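Local coordinates for acyl-CoA dehydrogenase (Bacillus subtilis, PDB 5LNX), which uses FAD to oxidise saturated acyl-CoA thioesters to their 2,3-dehydroacyl-CoA products, passing the electrons to an acceptor, at residues Y67-I71 against L85-S90. Numbering follows the deposited sequence.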
loop_
_atom_site.group_PDB
_atom_site.type_symbol
_atom_site.label_atom_id
_atom_site.label_comp_id
_atom_site.label_asym_id
_atom_site.label_seq_id
_atom_site.Cartn_x
_atom_site.Cartn_y
_atom_site.Cartn_z
ATOM N N TYR D 67 -28.857 5.568 15.252
ATOM C CA TYR D 67 -27.886 6.008 16.235
ATOM C C TYR D 67 -26.498 6.131 15.615
ATOM O O TYR D 67 -25.786 7.105 15.836
ATOM C CB TYR D 67 -27.858 5.017 17.411
ATOM C CG TYR D 67 -26.565 5.043 18.208
ATOM C CD1 TYR D 67 -26.219 6.151 18.965
ATOM C CD2 TYR D 67 -25.697 3.969 18.175
ATOM C CE1 TYR D 67 -25.046 6.182 19.690
ATOM C CE2 TYR D 67 -24.514 3.987 18.879
ATOM C CZ TYR D 67 -24.196 5.091 19.652
ATOM O OH TYR D 67 -23.008 5.111 20.356
ATOM N N ILE D 68 -26.089 5.083 14.935
ATOM C CA ILE D 68 -24.778 5.026 14.280
ATOM C C ILE D 68 -24.731 6.074 13.197
ATOM O O ILE D 68 -23.725 6.748 12.999
ATOM C CB ILE D 68 -24.545 3.663 13.623
ATOM C CG1 ILE D 68 -23.700 2.769 14.521
ATOM C CG2 ILE D 68 -23.395 3.687 12.622
ATOM C CD1 ILE D 68 -24.087 2.080 15.812
ATOM N N LEU D 69 -25.849 6.202 12.507
ATOM C CA LEU D 69 -26.066 7.271 11.531
ATOM C C LEU D 69 -25.786 8.643 12.119
ATOM O O LEU D 69 -25.104 9.472 11.517
ATOM C CB LEU D 69 -27.508 7.183 11.038
ATOM C CG LEU D 69 -28.120 8.150 10.062
ATOM C CD1 LEU D 69 -27.771 7.692 8.650
ATOM C CD2 LEU D 69 -29.624 8.128 10.254
ATOM N N ALA D 70 -26.303 8.875 13.312
ATOM C CA ALA D 70 -26.070 10.136 14.008
ATOM C C ALA D 70 -24.571 10.367 14.155
ATOM O O ALA D 70 -24.031 11.365 13.663
ATOM C CB ALA D 70 -26.762 10.145 15.367
ATOM N N ILE D 71 -23.901 9.402 14.777
ATOM C CA ILE D 71 -22.431 9.436 15.018
ATOM C C ILE D 71 -21.617 9.656 13.742
ATOM O O ILE D 71 -20.633 10.395 13.730
ATOM C CB ILE D 71 -21.959 8.137 15.671
ATOM C CG1 ILE D 71 -22.592 8.011 17.065
ATOM C CG2 ILE D 71 -20.440 8.099 15.786
ATOM C CD1 ILE D 71 -22.122 6.814 17.861
ATOM N N LEU D 85 -20.075 11.427 22.192
ATOM C CA LEU D 85 -21.405 10.849 22.049
ATOM C C LEU D 85 -21.358 9.317 22.022
ATOM O O LEU D 85 -22.182 8.640 22.641
ATOM C CB LEU D 85 -22.091 11.351 20.776
ATOM C CG LEU D 85 -23.508 10.811 20.554
ATOM C CD1 LEU D 85 -24.368 10.959 21.794
ATOM C CD2 LEU D 85 -24.173 11.510 19.378
ATOM N N SER D 86 -20.403 8.794 21.274
ATOM C CA SER D 86 -20.318 7.354 21.008
ATOM C C SER D 86 -20.057 6.559 22.296
ATOM O O SER D 86 -20.641 5.499 22.524
ATOM C CB SER D 86 -19.206 7.060 19.981
ATOM O OG SER D 86 -19.337 5.758 19.436
ATOM N N VAL D 87 -19.101 7.049 23.076
ATOM C CA VAL D 87 -18.753 6.442 24.345
ATOM C C VAL D 87 -19.956 6.542 25.275
ATOM O O VAL D 87 -20.393 5.542 25.854
ATOM C CB VAL D 87 -17.511 7.110 24.975
ATOM C CG1 VAL D 87 -17.414 6.793 26.455
ATOM C CG2 VAL D 87 -16.246 6.637 24.262
ATOM N N HIS D 88 -20.481 7.754 25.401
ATOM C CA HIS D 88 -21.595 8.045 26.324
ATOM C C HIS D 88 -22.652 6.973 26.227
ATOM O O HIS D 88 -23.081 6.403 27.232
ATOM C CB HIS D 88 -22.189 9.434 26.025
ATOM C CG HIS D 88 -23.561 9.661 26.580
ATOM N ND1 HIS D 88 -23.781 10.291 27.781
ATOM C CD2 HIS D 88 -24.789 9.406 26.062
ATOM C CE1 HIS D 88 -25.081 10.367 28.013
ATOM N NE2 HIS D 88 -25.717 9.845 26.979
ATOM N N THR D 89 -23.075 6.703 25.003
ATOM C CA THR D 89 -24.204 5.791 24.744
ATOM C C THR D 89 -23.884 4.317 24.759
ATOM O O THR D 89 -24.535 3.548 25.447
ATOM C CB THR D 89 -24.792 6.072 23.361
ATOM O OG1 THR D 89 -24.910 7.489 23.209
ATOM C CG2 THR D 89 -26.137 5.390 23.172
ATOM N N SER D 90 -22.887 3.951 23.963
ATOM C CA SER D 90 -22.610 2.577 23.596
ATOM C C SER D 90 -21.918 1.795 24.733
ATOM O O SER D 90 -22.039 0.569 24.849
ATOM C CB SER D 90 -21.711 2.623 22.369
ATOM O OG SER D 90 -20.430 3.111 22.730
#
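This is a buried knob-into-hole contact between two consecutive antiparallel helices, 64-77 and 79-90, in the all-helical N-terminal domain of the acyl-CoA dehydrogenase fold. A very short connection joins the helices into a hairpin. Over these segments the axes come within 10.8 Å, and their directions differ by 159°. Tyr67 is the knob. Its CA-to-CB bond points sideways, but the long side chain, with chi1 in the t well, carries the phenol into a hole formed by Leu85, Ser86, Thr89 and Ser90. The ring meets Thr89 and Ser90 obliquely, and Tyr67 OH lies 3.6 Å from Thr89 CB and 3.5 Å from Ser90 CB. Tyr67 OH is also 3.2 Å from Ser86 O, but the angle is poor for a hydrogen bond. One turn further along, Ile71 CG1 makes an apolar contact with Leu85 CD2 at 4.5 Å. Ile71 CD1 also touches the hydroxyl of Ser86, 3.4 Å from its OG. The closest CA pair is Ile71 CA and Ser86 CA, 6.7 Å apart. The hydroxyls of Thr89 and Ser90 bond back to carbonyls one turn earlier in their own helix. Thr89 OG1 donates to Leu85 O at 3.0 Å. Pro52 touches both Tyr67 and Thr89, and Ile68 packs on helices 229-265 and 277-305 of the C-terminal domain. The Ser90 side chain is about 9 Å from a bound FAD; Ser90 OG makes a very short 2.4 Å hydrogen bond to Ser86 O.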